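Local structure of disulfide isomerase DsbG N-terminal domain-containing protein (Helicobacter pylori, 3TDG) at residues Ile49-Pro54 against Leu61-Ile66; Asn74-Val79 against Glu106-Val111; His161-Leu166 against Lys220-Gln225; Lys168-Leu173 against Asp213-Leu218; Lys193-Gln198 against Asp236-Val241. The protein is a two-domain, dimeric thioredoxin-fold oxidoreductase of the DsbG family, characterised as a reductase, and probably acts on disulfide bonds of other proteins. All coordinates share one frame; numbering follows the deposited sequence.

Interaction 1: residues Ile49-Pro54 against Leu61-Ile66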
# COMPACT_ATOMS: atom_id res chain seq x y z
N ILE A 49 -22.11 1.52 20.40
CA ILE A 49 -22.25 2.94 20.08
C ILE A 49 -21.47 3.79 21.09
O ILE A 49 -21.67 3.65 22.29
CB ILE A 49 -23.73 3.38 20.05
CG1 ILE A 49 -24.49 2.66 18.94
CG2 ILE A 49 -23.86 4.91 19.89
CD1 ILE A 49 -26.01 2.79 19.05
N LEU A 50 -20.59 4.67 20.60
CA LEU A 50 -19.75 5.50 21.47
C LEU A 50 -20.17 6.97 21.55
O LEU A 50 -20.00 7.61 22.58
CB LEU A 50 -18.27 5.43 21.06
CG LEU A 50 -17.63 4.07 20.86
CD1 LEU A 50 -16.37 4.23 20.03
CD2 LEU A 50 -17.31 3.40 22.19
N GLU A 51 -20.70 7.51 20.46
CA GLU A 51 -20.91 8.95 20.34
C GLU A 51 -22.03 9.24 19.34
O GLU A 51 -22.08 8.64 18.26
CB GLU A 51 -19.59 9.60 19.90
CG GLU A 51 -19.52 11.11 20.03
CD GLU A 51 -18.30 11.70 19.31
OE1 GLU A 51 -17.24 11.04 19.22
OE2 GLU A 51 -18.40 12.85 18.82
N ILE A 52 -22.94 10.14 19.71
CA ILE A 52 -23.97 10.63 18.78
C ILE A 52 -23.98 12.16 18.76
O ILE A 52 -24.03 12.79 19.81
CB ILE A 52 -25.39 10.10 19.14
CG1 ILE A 52 -25.43 8.57 19.16
CG2 ILE A 52 -26.44 10.65 18.16
CD1 ILE A 52 -26.61 7.98 19.98
N LYS A 53 -23.90 12.75 17.57
CA LYS A 53 -23.89 14.21 17.41
C LYS A 53 -24.81 14.64 16.27
O LYS A 53 -24.87 13.97 15.24
CB LYS A 53 -22.47 14.72 17.14
CG LYS A 53 -21.52 14.64 18.31
CD LYS A 53 -22.05 15.42 19.51
CE LYS A 53 -21.26 15.08 20.76
NZ LYS A 53 -19.81 15.16 20.47
N PRO A 54 -25.48 15.77 16.38
CA PRO A 54 -26.37 16.23 15.33
C PRO A 54 -25.64 16.93 14.20
O PRO A 54 -24.56 17.38 14.41
CB PRO A 54 -27.24 17.23 16.05
CG PRO A 54 -26.41 17.72 17.14
CD PRO A 54 -25.53 16.63 17.56
N LEU A 61 -30.47 13.16 9.57
CA LEU A 61 -29.17 12.51 9.73
C LEU A 61 -28.38 12.92 10.96
O LEU A 61 -28.26 14.11 11.26
CB LEU A 61 -28.33 12.75 8.48
CG LEU A 61 -28.89 12.17 7.19
CD1 LEU A 61 -27.94 12.49 6.07
CD2 LEU A 61 -29.11 10.66 7.31
N LYS A 62 -27.86 11.93 11.68
CA LYS A 62 -26.97 12.15 12.83
C LYS A 62 -25.58 11.55 12.60
O LYS A 62 -25.41 10.62 11.82
CB LYS A 62 -27.57 11.56 14.11
CG LYS A 62 -29.05 11.91 14.36
CD LYS A 62 -29.43 11.69 15.81
CE LYS A 62 -29.08 12.92 16.65
NZ LYS A 62 -30.05 14.04 16.40
N MET A 63 -24.59 12.10 13.29
CA MET A 63 -23.23 11.58 13.28
C MET A 63 -23.08 10.58 14.42
O MET A 63 -23.33 10.92 15.58
CB MET A 63 -22.23 12.72 13.41
CG MET A 63 -20.84 12.42 12.87
SD MET A 63 -19.81 11.53 14.04
CE MET A 63 -19.53 12.80 15.29
N VAL A 64 -22.70 9.35 14.09
CA VAL A 64 -22.51 8.28 15.07
C VAL A 64 -21.13 7.64 14.91
O VAL A 64 -20.70 7.32 13.79
CB VAL A 64 -23.60 7.18 14.92
CG1 VAL A 64 -23.46 6.11 16.01
CG2 VAL A 64 -25.01 7.79 14.98
N VAL A 65 -20.42 7.50 16.03
CA VAL A 65 -19.19 6.71 16.06
C VAL A 65 -19.48 5.40 16.81
O VAL A 65 -20.13 5.41 17.86
CB VAL A 65 -18.02 7.48 16.69
CG1 VAL A 65 -16.72 6.64 16.72
CG2 VAL A 65 -17.78 8.77 15.90
N ILE A 66 -19.00 4.29 16.24
CA ILE A 66 -19.20 2.96 16.79
C ILE A 66 -17.85 2.29 16.98
O ILE A 66 -16.86 2.73 16.40
CB ILE A 66 -20.14 2.07 15.90
CG1 ILE A 66 -19.56 1.81 14.50
CG2 ILE A 66 -21.57 2.64 15.84
CD1 ILE A 66 -18.51 0.65 14.46
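Leu-50 and Glu-51 both turn their backbone N-H to the single carbonyl of Val-65: Leu-50 N lies 2.9 Å from Val-65 O, while Glu-51 N makes a weak bond of 3.4 Å to the same Val-65 O. This is a classic beta bulge, and it moves the register by one residue between the Ile-49/Ile-66 and Glu-51/Val-65 pairs. Beyond it the pairing is regular as far as Lys-53 and Met-63. Glu-51 O takes Val-65 N at 3.0 Å, and Lys-53 and Met-63 exchange bonds in both directions, with Met-63 N to Lys-53 O at 2.7 Å. The two strands form the first hairpin of the four-stranded antiparallel sheet in the DsbG N-terminal domain. On one face Met-63 has CG anti to its backbone N (chi1 -157°), and further bends carry CE alongside Lys-53 CB, 4.0 Å away. The same methyl lies 3.7 Å from Glu-51 OE2, an oxygen that Lys-53 NZ meets from above the carboxylate plane in a 3.2 Å salt bridge with Glu-51 OE2. Glu-51 OE1 pairs instead with Lys-110 of helix 98-129, which covers this face. On the other face Ile-52 CG2 rests on Lys-62 CE at 3.8 Å, and Ile-49 packs against Leu-35 and Val-36 of helix 33-43.

Interaction 2: residues Asn74-Val79 against Glu106-Val111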
# COMPACT_ATOMS: atom_id res chain seq x y z
N ASN A 74 -12.56 2.45 15.94
CA ASN A 74 -13.68 3.37 16.03
C ASN A 74 -14.04 3.81 14.63
O ASN A 74 -13.17 4.25 13.87
CB ASN A 74 -13.32 4.59 16.87
CG ASN A 74 -13.20 4.28 18.35
OD1 ASN A 74 -12.97 3.13 18.76
ND2 ASN A 74 -13.32 5.31 19.17
N ILE A 75 -15.32 3.70 14.28
CA ILE A 75 -15.77 3.94 12.92
C ILE A 75 -16.85 5.00 12.96
O ILE A 75 -17.86 4.83 13.64
CB ILE A 75 -16.36 2.65 12.28
CG1 ILE A 75 -15.40 1.45 12.44
CG2 ILE A 75 -16.77 2.89 10.81
CD1 ILE A 75 -14.07 1.59 11.65
N PRO A 76 -16.63 6.13 12.25
CA PRO A 76 -17.62 7.20 12.14
C PRO A 76 -18.63 6.97 11.01
O PRO A 76 -18.27 6.55 9.91
CB PRO A 76 -16.75 8.44 11.88
CG PRO A 76 -15.59 7.91 11.12
CD PRO A 76 -15.31 6.55 11.76
N LEU A 77 -19.88 7.27 11.32
CA LEU A 77 -21.03 7.02 10.45
C LEU A 77 -21.97 8.22 10.40
O LEU A 77 -22.06 9.00 11.35
CB LEU A 77 -21.84 5.83 11.00
CG LEU A 77 -21.11 4.56 11.47
CD1 LEU A 77 -22.06 3.63 12.24
CD2 LEU A 77 -20.48 3.86 10.27
N VAL A 78 -22.72 8.31 9.31
CA VAL A 78 -23.94 9.12 9.29
C VAL A 78 -25.11 8.14 9.29
O VAL A 78 -25.14 7.18 8.51
CB VAL A 78 -23.96 10.12 8.09
CG1 VAL A 78 -25.32 10.78 7.93
CG2 VAL A 78 -22.90 11.21 8.30
N VAL A 79 -26.05 8.36 10.21
CA VAL A 79 -27.16 7.43 10.45
C VAL A 79 -28.50 8.18 10.45
O VAL A 79 -28.62 9.26 11.04
CB VAL A 79 -26.95 6.65 11.78
CG1 VAL A 79 -28.12 5.74 12.09
CG2 VAL A 79 -25.64 5.85 11.76
N GLU A 106 -12.80 16.88 12.78
CA GLU A 106 -12.39 16.55 14.15
C GLU A 106 -12.62 15.07 14.47
O GLU A 106 -11.79 14.42 15.12
CB GLU A 106 -13.18 17.39 15.17
CG GLU A 106 -12.75 18.86 15.26
CD GLU A 106 -13.81 19.78 15.88
OE1 GLU A 106 -13.48 20.98 16.09
OE2 GLU A 106 -14.95 19.33 16.14
N THR A 107 -13.77 14.57 14.05
CA THR A 107 -14.16 13.19 14.29
C THR A 107 -13.22 12.25 13.54
O THR A 107 -12.59 11.41 14.18
CB THR A 107 -15.62 12.97 13.94
OG1 THR A 107 -16.41 13.85 14.77
CG2 THR A 107 -16.02 11.53 14.19
N ASN A 108 -13.11 12.42 12.22
CA ASN A 108 -12.16 11.63 11.44
C ASN A 108 -10.76 11.60 12.05
O ASN A 108 -10.19 10.54 12.24
CB ASN A 108 -12.13 12.09 9.97
CG ASN A 108 -13.40 11.70 9.21
OD1 ASN A 108 -14.25 10.97 9.72
ND2 ASN A 108 -13.54 12.21 7.99
N GLN A 109 -10.22 12.77 12.40
CA GLN A 109 -8.88 12.85 12.95
C GLN A 109 -8.75 12.16 14.32
O GLN A 109 -7.75 11.51 14.58
CB GLN A 109 -8.43 14.31 13.03
CG GLN A 109 -8.09 14.87 11.63
CD GLN A 109 -8.03 16.38 11.58
OE1 GLN A 109 -8.74 17.02 10.80
NE2 GLN A 109 -7.20 16.97 12.43
N LYS A 110 -9.75 12.32 15.17
CA LYS A 110 -9.78 11.66 16.48
C LYS A 110 -9.77 10.11 16.35
O LYS A 110 -8.93 9.45 16.94
CB LYS A 110 -10.99 12.14 17.30
CG LYS A 110 -11.15 11.46 18.64
CD LYS A 110 -12.32 12.06 19.43
CE LYS A 110 -13.66 11.70 18.79
NZ LYS A 110 -14.75 12.15 19.69
N VAL A 111 -10.68 9.56 15.54
CA VAL A 111 -10.73 8.11 15.32
C VAL A 111 -9.47 7.56 14.62
O VAL A 111 -9.00 6.48 14.95
CB VAL A 111 -12.02 7.62 14.56
CG1 VAL A 111 -13.30 8.18 15.20
CG2 VAL A 111 -11.97 7.94 13.10
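Asn-74 O is covered by the side chain of Val-111, with Val-111 CB 3.6 Å from Asn-74 O and Val-111 CG2 more distant at 4.0 Å from Asn-74 O; this is packing, and no hydrogen bond joins the two segments. The rest of the contact is carried by the ring of Pro-76. The ring carbons divide their closest contacts: Pro-76 CB touches Thr-107 CG2 at 3.9 Å, Pro-76 CG lies 3.6 Å from Asn-108 OD1, and Pro-76 CD meets Val-111 CG2 at 3.9 Å. The methyl of Thr-107 is anti to its backbone N, while Thr-107 OG1 is hydrogen-bonded to Leu-103 O. Asn-108 crosses the proline at about a right angle; its OD1 is buried with no partner in the model, and ND2 makes a weak bond to Ser-90 O. Val-111 CG2 takes the crowded position between backbone N and carbonyl carbon. Leu-77 and Val-78 pack on Ile-92 and Ile-87 of the second subunit. A long helix laid over an antiparallel sheet, here with segment axes 8.6 Å apart and 163° between their directions, resembles the N-terminal dimerisation domain of DsbC and DsbG proteins, consistent with the subunit contacts here.

Interaction 3: residues His161-Leu166 against Lys220-Gln225; sequences HCQKEL and KIYSTQ
Gln-163 carries the polar part of the contact, reaching from helix 160-167 to the end of helix 211-222. Its chain is extended beyond CG (chi2 178°), and the amide spans the gap to give Gln-163 NE2 to Thr-224 OG1 at 2.9 Å, a straight bond of 163° at the hydrogen with the hydroxyl close to the amide plane. Gln-163 NE2 also lies 2.9 Å from Tyr-222 O, but this second bond is strongly bent and weak. One amide nitrogen thus meets both the carbonyl of the last helical residue and the turn that follows. That turn is an ST turn, in which Ser-223 OG accepts from Gln-225 N at 3.2 Å. The apolar part centres on Tyr-222. Leu-166 CD2 approaches the ring obliquely, 3.6 Å from Tyr-222 CG and equally near Tyr-222 CB. Cys-162 CB lies at the ring edge, 4.3 Å from Tyr-222 CE1, and Gln-163 CG, also near the ring plane, is 4.2 Å from Tyr-222 CD1. Cys-162 is the second cysteine of a CxxC sequence at a helix start, consistent with a thioredoxin-type redox site. The phenol OH bonds to Ser-155 OG of strand 150-155, and the ring also touches Met-180 and Val-182 of strand 177-182 and Ile-197 of helix 188-206.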
# COMPACT_ATOMS: atom_id res chain seq x y z
N HIS A 161 22.39 0.91 27.93
CA HIS A 161 21.05 1.29 28.42
C HIS A 161 20.23 0.08 28.92
O HIS A 161 19.46 0.19 29.88
CB HIS A 161 20.31 2.10 27.37
CG HIS A 161 20.69 3.55 27.37
ND1 HIS A 161 19.81 4.55 27.73
CD2 HIS A 161 21.87 4.16 27.11
CE1 HIS A 161 20.43 5.72 27.67
NE2 HIS A 161 21.68 5.51 27.29
N CYS A 162 20.43 -1.07 28.28
CA CYS A 162 19.80 -2.31 28.76
C CYS A 162 20.44 -2.80 30.06
O CYS A 162 19.75 -3.35 30.91
CB CYS A 162 19.82 -3.38 27.67
SG CYS A 162 18.84 -2.92 26.22
N GLN A 163 21.75 -2.59 30.21
CA GLN A 163 22.44 -2.89 31.46
C GLN A 163 21.88 -2.06 32.61
O GLN A 163 21.67 -2.58 33.71
CB GLN A 163 23.93 -2.64 31.34
CG GLN A 163 24.71 -3.71 30.61
CD GLN A 163 26.17 -3.32 30.51
OE1 GLN A 163 26.51 -2.32 29.88
NE2 GLN A 163 27.04 -4.10 31.15
N LYS A 164 21.64 -0.77 32.35
CA LYS A 164 20.99 0.12 33.32
C LYS A 164 19.57 -0.34 33.63
O LYS A 164 19.18 -0.44 34.80
CB LYS A 164 21.01 1.58 32.82
CG LYS A 164 19.91 2.47 33.42
CD LYS A 164 20.10 3.92 32.96
CE LYS A 164 18.81 4.54 32.46
NZ LYS A 164 19.10 5.23 31.17
N GLU A 165 18.80 -0.62 32.59
CA GLU A 165 17.47 -1.19 32.76
C GLU A 165 17.51 -2.49 33.60
O GLU A 165 16.67 -2.70 34.47
CB GLU A 165 16.79 -1.41 31.40
CG GLU A 165 15.41 -2.08 31.48
CD GLU A 165 14.37 -1.28 32.28
OE1 GLU A 165 14.33 -0.04 32.15
OE2 GLU A 165 13.57 -1.89 33.02
N LEU A 166 18.51 -3.33 33.36
CA LEU A 166 18.64 -4.57 34.14
C LEU A 166 18.75 -4.33 35.67
O LEU A 166 18.25 -5.13 36.45
CB LEU A 166 19.79 -5.42 33.62
CG LEU A 166 20.03 -6.78 34.30
CD1 LEU A 166 18.79 -7.67 34.21
CD2 LEU A 166 21.25 -7.46 33.75
N LYS A 220 25.45 -11.84 35.51
CA LYS A 220 26.74 -12.45 35.16
C LYS A 220 27.05 -12.18 33.68
O LYS A 220 28.13 -11.67 33.35
CB LYS A 220 26.75 -13.96 35.49
CG LYS A 220 28.05 -14.70 35.11
CD LYS A 220 27.99 -16.22 35.40
CE LYS A 220 27.26 -16.99 34.28
NZ LYS A 220 27.04 -18.44 34.62
N ILE A 221 26.10 -12.49 32.78
CA ILE A 221 26.38 -12.43 31.34
C ILE A 221 26.29 -11.00 30.76
O ILE A 221 27.03 -10.66 29.81
CB ILE A 221 25.51 -13.46 30.52
CG1 ILE A 221 25.91 -14.89 30.90
CG2 ILE A 221 25.67 -13.25 29.01
CD1 ILE A 221 24.92 -15.98 30.50
N TYR A 222 25.42 -10.17 31.33
CA TYR A 222 25.29 -8.78 30.92
C TYR A 222 26.53 -7.94 31.29
O TYR A 222 26.84 -6.94 30.64
CB TYR A 222 24.02 -8.14 31.50
CG TYR A 222 22.79 -8.22 30.61
CD1 TYR A 222 22.18 -7.05 30.16
CD2 TYR A 222 22.24 -9.45 30.23
CE1 TYR A 222 21.05 -7.09 29.34
CE2 TYR A 222 21.09 -9.51 29.40
CZ TYR A 222 20.51 -8.31 28.97
OH TYR A 222 19.42 -8.32 28.16
N SER A 223 27.23 -8.36 32.34
CA SER A 223 28.44 -7.67 32.79
C SER A 223 29.37 -7.39 31.62
O SER A 223 29.68 -8.28 30.84
CB SER A 223 29.17 -8.48 33.87
OG SER A 223 30.41 -7.88 34.18
N THR A 224 29.80 -6.15 31.53
CA THR A 224 30.80 -5.74 30.54
C THR A 224 32.11 -6.53 30.63
O THR A 224 32.80 -6.69 29.62
CB THR A 224 31.07 -4.22 30.68
OG1 THR A 224 29.84 -3.50 30.56
CG2 THR A 224 32.01 -3.73 29.60
N GLN A 225 32.44 -7.03 31.81
CA GLN A 225 33.68 -7.80 32.00
C GLN A 225 33.53 -9.28 31.67
O GLN A 225 34.53 -10.01 31.64
CB GLN A 225 34.22 -7.62 33.43
CG GLN A 225 34.70 -6.19 33.72
CD GLN A 225 33.55 -5.19 33.86
OE1 GLN A 225 32.53 -5.48 34.49
NE2 GLN A 225 33.71 -4.02 33.26

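Interaction 4: residues Lys168-Leu173 against Asp213-Leu218. With FMT (formic acid), chain C.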
# COMPACT_ATOMS: atom_id res chain seq x y z
N LYS A 168 17.13 -2.30 37.37
CA LYS A 168 15.79 -1.99 37.85
C LYS A 168 14.87 -3.21 37.91
O LYS A 168 13.70 -3.09 38.31
CB LYS A 168 15.14 -0.92 36.96
CG LYS A 168 16.05 0.28 36.70
CD LYS A 168 15.34 1.37 35.95
CE LYS A 168 16.29 2.56 35.74
NZ LYS A 168 15.63 3.67 35.01
N LEU A 169 15.39 -4.37 37.52
CA LEU A 169 14.56 -5.58 37.39
C LEU A 169 13.88 -6.01 38.70
O LEU A 169 12.68 -6.25 38.70
CB LEU A 169 15.35 -6.74 36.77
CG LEU A 169 14.60 -8.05 36.49
CD1 LEU A 169 13.41 -7.83 35.56
CD2 LEU A 169 15.57 -9.10 35.94
N ARG A 170 14.64 -6.09 39.80
CA ARG A 170 14.07 -6.42 41.12
C ARG A 170 12.98 -5.45 41.59
O ARG A 170 12.05 -5.86 42.28
CB ARG A 170 15.16 -6.55 42.20
CG ARG A 170 15.94 -7.85 42.13
CD ARG A 170 17.05 -7.88 43.16
NE ARG A 170 18.00 -8.98 42.92
CZ ARG A 170 19.10 -8.87 42.19
NH1 ARG A 170 19.42 -7.72 41.60
NH2 ARG A 170 19.90 -9.92 42.04
N ASP A 171 13.09 -4.17 41.20
CA ASP A 171 12.04 -3.18 41.50
C ASP A 171 10.81 -3.39 40.65
O ASP A 171 9.69 -3.28 41.15
CB ASP A 171 12.53 -1.74 41.36
CG ASP A 171 13.48 -1.33 42.46
OD1 ASP A 171 13.70 -2.12 43.40
OD2 ASP A 171 14.02 -0.22 42.37
N HIS A 172 11.01 -3.67 39.36
CA HIS A 172 9.90 -4.00 38.45
C HIS A 172 9.09 -5.20 38.95
O HIS A 172 7.89 -5.29 38.69
CB HIS A 172 10.41 -4.34 37.04
CG HIS A 172 10.80 -3.15 36.22
ND1 HIS A 172 9.89 -2.24 35.74
CD2 HIS A 172 12.01 -2.76 35.75
CE1 HIS A 172 10.52 -1.32 35.03
NE2 HIS A 172 11.81 -1.62 35.02
N LEU A 173 9.77 -6.12 39.64
CA LEU A 173 9.14 -7.36 40.09
C LEU A 173 8.12 -7.10 41.19
O LEU A 173 7.04 -7.68 41.17
CB LEU A 173 10.18 -8.41 40.52
CG LEU A 173 10.93 -9.00 39.31
CD1 LEU A 173 12.09 -9.93 39.70
CD2 LEU A 173 9.97 -9.70 38.33
N ASP A 213 18.41 -16.84 41.12
CA ASP A 213 19.39 -17.56 40.32
C ASP A 213 19.35 -17.09 38.87
O ASP A 213 20.39 -16.95 38.24
CB ASP A 213 19.11 -19.07 40.34
CG ASP A 213 19.34 -19.71 41.71
OD1 ASP A 213 18.74 -20.78 41.95
OD2 ASP A 213 20.13 -19.19 42.53
N LYS A 214 18.14 -16.88 38.35
CA LYS A 214 17.98 -16.47 36.96
C LYS A 214 18.50 -15.06 36.76
O LYS A 214 19.22 -14.80 35.80
CB LYS A 214 16.54 -16.63 36.48
CG LYS A 214 16.14 -18.09 36.37
CD LYS A 214 14.65 -18.27 36.18
CE LYS A 214 14.33 -19.76 36.12
NZ LYS A 214 12.88 -19.98 36.02
N ILE A 215 18.17 -14.16 37.69
CA ILE A 215 18.69 -12.79 37.65
C ILE A 215 20.21 -12.77 37.71
O ILE A 215 20.84 -12.06 36.93
CB ILE A 215 18.06 -11.89 38.74
CG1 ILE A 215 16.55 -11.84 38.52
CG2 ILE A 215 18.65 -10.47 38.71
CD1 ILE A 215 15.81 -11.13 39.62
N SER A 216 20.80 -13.59 38.59
CA SER A 216 22.26 -13.70 38.66
C SER A 216 22.87 -14.16 37.36
O SER A 216 23.93 -13.67 36.98
CB SER A 216 22.71 -14.63 39.80
OG SER A 216 22.35 -14.07 41.04
N ILE A 217 22.22 -15.10 36.68
CA ILE A 217 22.68 -15.51 35.36
C ILE A 217 22.70 -14.31 34.42
O ILE A 217 23.68 -14.09 33.72
CB ILE A 217 21.80 -16.67 34.78
CG1 ILE A 217 22.14 -17.98 35.50
CG2 ILE A 217 21.99 -16.80 33.27
CD1 ILE A 217 21.03 -19.03 35.42
N LEU A 218 21.63 -13.52 34.43
CA LEU A 218 21.54 -12.34 33.55
C LEU A 218 22.64 -11.31 33.86
O LEU A 218 23.35 -10.86 32.97
CB LEU A 218 20.13 -11.73 33.64
CG LEU A 218 18.99 -12.52 33.00
CD1 LEU A 218 17.63 -11.98 33.42
CD2 LEU A 218 19.10 -12.56 31.46
C FMT C . 11.67 -18.60 33.17
O1 FMT C . 12.32 -19.62 33.47
O2 FMT C . 11.42 -18.25 32.01
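Leu-169 has CG anti to its backbone N (chi1 -177°), whereas Ile-215 has CG1 anti to its carbonyl carbon (chi1 -60°), and with these torsions the two branched side chains cross obliquely between the helices. Leu-169 CD2 comes to 3.9 Å from Ile-215 CG1 and, less closely, to 4.3 Å from Leu-218 CD1. Leu-173 approaches differently: it meets the isoleucine tip to tip, with Leu-173 CD1 3.9 Å from Ile-215 CD1. Ile-215 therefore engages three residues of 168-173, the third being Arg-170. The arginine is extended from CG to NE and brings its guanidinium over the isoleucine methyl, which sits under one face, offset toward the rim; Arg-170 NH2 to Ile-215 CG2 is 3.6 Å. The segment axes stay 12.4 Å apart and run at 149°, so the contact is made by side chains. Both helices belong to the thioredoxin-fold domain and rest on its mixed sheet: Leu-169 and Leu-173 lie on Leu-139 and Val-178, Leu-218 on Ile-137 and Met-180. Salt bridges of Arg-170 NE to Glu-212 and of Arg-170 NH1 to Glu-219, both on helix 211-222, fix the guanidinium and probably offset its charge beside the apolar methyl. Lys-214, turned elsewhere on an extended chain, gives Lys-214 NZ to formic acid O1 at 2.6 Å. Glu-138 N and Arg-205 NH2 also hydrogen-bond to this formic acid, which probably comes from the crystallisation liquor.

Interaction 5: residues Lys193-Gln198 against Asp236-Val241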
# COMPACT_ATOMS: atom_id res chain seq x y z
N LYS A 193 25.92 -13.66 23.32
CA LYS A 193 25.45 -13.58 24.69
C LYS A 193 23.99 -14.02 24.82
O LYS A 193 23.64 -14.74 25.74
CB LYS A 193 25.66 -12.16 25.24
CG LYS A 193 27.13 -11.89 25.65
CD LYS A 193 27.24 -10.71 26.61
CE LYS A 193 28.72 -10.45 27.03
NZ LYS A 193 28.79 -9.36 28.04
N ALA A 194 23.13 -13.57 23.91
CA ALA A 194 21.73 -14.03 23.92
C ALA A 194 21.64 -15.57 23.85
O ALA A 194 20.87 -16.18 24.59
CB ALA A 194 20.94 -13.39 22.75
N ALA A 195 22.46 -16.18 22.98
CA ALA A 195 22.55 -17.66 22.87
C ALA A 195 22.93 -18.35 24.17
O ALA A 195 22.32 -19.34 24.57
CB ALA A 195 23.51 -18.07 21.72
N LEU A 196 23.96 -17.82 24.84
CA LEU A 196 24.44 -18.35 26.11
C LEU A 196 23.38 -18.21 27.17
O LEU A 196 23.19 -19.09 28.02
CB LEU A 196 25.72 -17.60 26.54
CG LEU A 196 26.99 -17.76 25.67
CD1 LEU A 196 28.12 -16.75 26.06
CD2 LEU A 196 27.53 -19.19 25.73
N ILE A 197 22.67 -17.08 27.15
CA ILE A 197 21.56 -16.88 28.06
C ILE A 197 20.46 -17.94 27.83
O ILE A 197 19.92 -18.49 28.80
CB ILE A 197 21.02 -15.40 28.05
CG1 ILE A 197 21.93 -14.49 28.89
CG2 ILE A 197 19.59 -15.32 28.65
CD1 ILE A 197 21.92 -13.01 28.50
N GLN A 198 20.12 -18.22 26.57
CA GLN A 198 19.11 -19.25 26.25
C GLN A 198 19.58 -20.61 26.80
O GLN A 198 18.81 -21.34 27.43
CB GLN A 198 18.89 -19.36 24.73
CG GLN A 198 18.03 -18.25 24.10
CD GLN A 198 16.67 -18.17 24.74
OE1 GLN A 198 15.97 -19.17 24.83
NE2 GLN A 198 16.32 -17.00 25.25
N ASP A 236 23.09 -24.11 17.38
CA ASP A 236 21.63 -24.22 17.29
C ASP A 236 20.95 -23.00 17.92
O ASP A 236 20.06 -22.39 17.30
CB ASP A 236 21.17 -25.50 18.01
CG ASP A 236 21.82 -25.69 19.40
OD1 ASP A 236 22.99 -25.28 19.60
OD2 ASP A 236 21.16 -26.25 20.30
N LEU A 237 21.37 -22.64 19.12
CA LEU A 237 20.74 -21.55 19.84
C LEU A 237 21.03 -20.20 19.20
O LEU A 237 20.17 -19.32 19.22
CB LEU A 237 21.12 -21.57 21.32
CG LEU A 237 20.58 -22.77 22.10
CD1 LEU A 237 21.07 -22.75 23.51
CD2 LEU A 237 19.05 -22.85 22.10
N ARG A 238 22.22 -20.03 18.61
CA ARG A 238 22.55 -18.77 17.94
C ARG A 238 21.60 -18.51 16.78
O ARG A 238 21.13 -17.40 16.61
CB ARG A 238 24.01 -18.68 17.49
CG ARG A 238 24.52 -17.21 17.44
CD ARG A 238 25.38 -16.86 16.21
NE ARG A 238 26.13 -18.01 15.69
CZ ARG A 238 25.94 -18.55 14.48
NH1 ARG A 238 25.03 -18.04 13.65
NH2 ARG A 238 26.65 -19.61 14.11
N THR A 239 21.30 -19.55 16.00
CA THR A 239 20.33 -19.46 14.90
C THR A 239 18.92 -19.12 15.40
O THR A 239 18.23 -18.30 14.80
CB THR A 239 20.30 -20.76 14.08
OG1 THR A 239 21.64 -21.11 13.70
CG2 THR A 239 19.44 -20.60 12.81
N LYS A 240 18.50 -19.76 16.49
CA LYS A 240 17.22 -19.46 17.13
C LYS A 240 17.17 -17.99 17.59
O LYS A 240 16.17 -17.28 17.37
CB LYS A 240 16.98 -20.39 18.32
CG LYS A 240 15.59 -20.28 18.87
CD LYS A 240 15.43 -21.00 20.19
CE LYS A 240 13.97 -21.40 20.36
NZ LYS A 240 13.65 -21.90 21.72
N VAL A 241 18.25 -17.53 18.23
CA VAL A 241 18.42 -16.12 18.58
C VAL A 241 18.31 -15.22 17.35
O VAL A 241 17.56 -14.22 17.38
CB VAL A 241 19.76 -15.86 19.34
CG1 VAL A 241 20.09 -14.36 19.38
CG2 VAL A 241 19.68 -16.44 20.75
O HOH W 1 15.77 -21.32 23.35
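Val-241 spreads its two methyls over the backbone and CB of successive alanines. With CG1 anti to its backbone N (chi1 165°), Val-241 CG1 presses on Ala-194 CB at 3.6 Å, while Val-241 CG2 lies 3.6 Å from Ala-195 N. The short alanine side chain lets the helices come close: Ala-195 CB lies against the backbone of the other helix, 3.9 Å from Arg-238 N. The segment axes approach to 8.4 Å at an angle of 114°. Beside the alanine, Leu-237 directs CD1 at the helix backbone, 3.8 Å from Ala-195 O. Gln-198 CG lies 4.1 Å from Val-241 CG2. A water joins the Gln-198 amide to the second helix, donating to Gln-198 OE1 at 2.6 Å and lying 2.7 Å from Lys-240 NZ. Both polar ends have further partners, Gln-198 NE2 with Tyr-135 O and Lys-240 NZ with Asp-134. The guanidinium of Arg-238 turns to salt bridges with Glu-233, Glu-235 and Glu-242. Both helices belong to the helical stretch that connects strands 177-182 and 259-262 in the thioredoxin-fold domain. Helix 188-206 also packs on helix 211-222, whose Leu-218, Ile-221 and Tyr-222 meet Ile-197, and Lys-193 NZ bonds to Ile-221 O at the end of that neighbour.

Overall arrangement
The five contacts fall into two groups on opposite sides of the chain's centre. Interactions 1 and 2, with centres 8 Å apart, share the N-terminal sheet, where strands 62-67 and 74-79 are neighbours. Interactions 3, 4 and 5 lie in the thioredoxin-fold domain: 3 and 4 both use helix 211-222 (centres 11 Å apart), with 4 nested inside the chain loop closed by 3. Interaction 5 is about 17 Å from interaction 3, centre to centre, and their segments alternate along the chain. Interaction 3 contains Cys-162 of the probable redox site; its nearest atoms are about 33 Å from interaction 1, with helix 98-129 extending from the sheet toward the thioredoxin-fold domain.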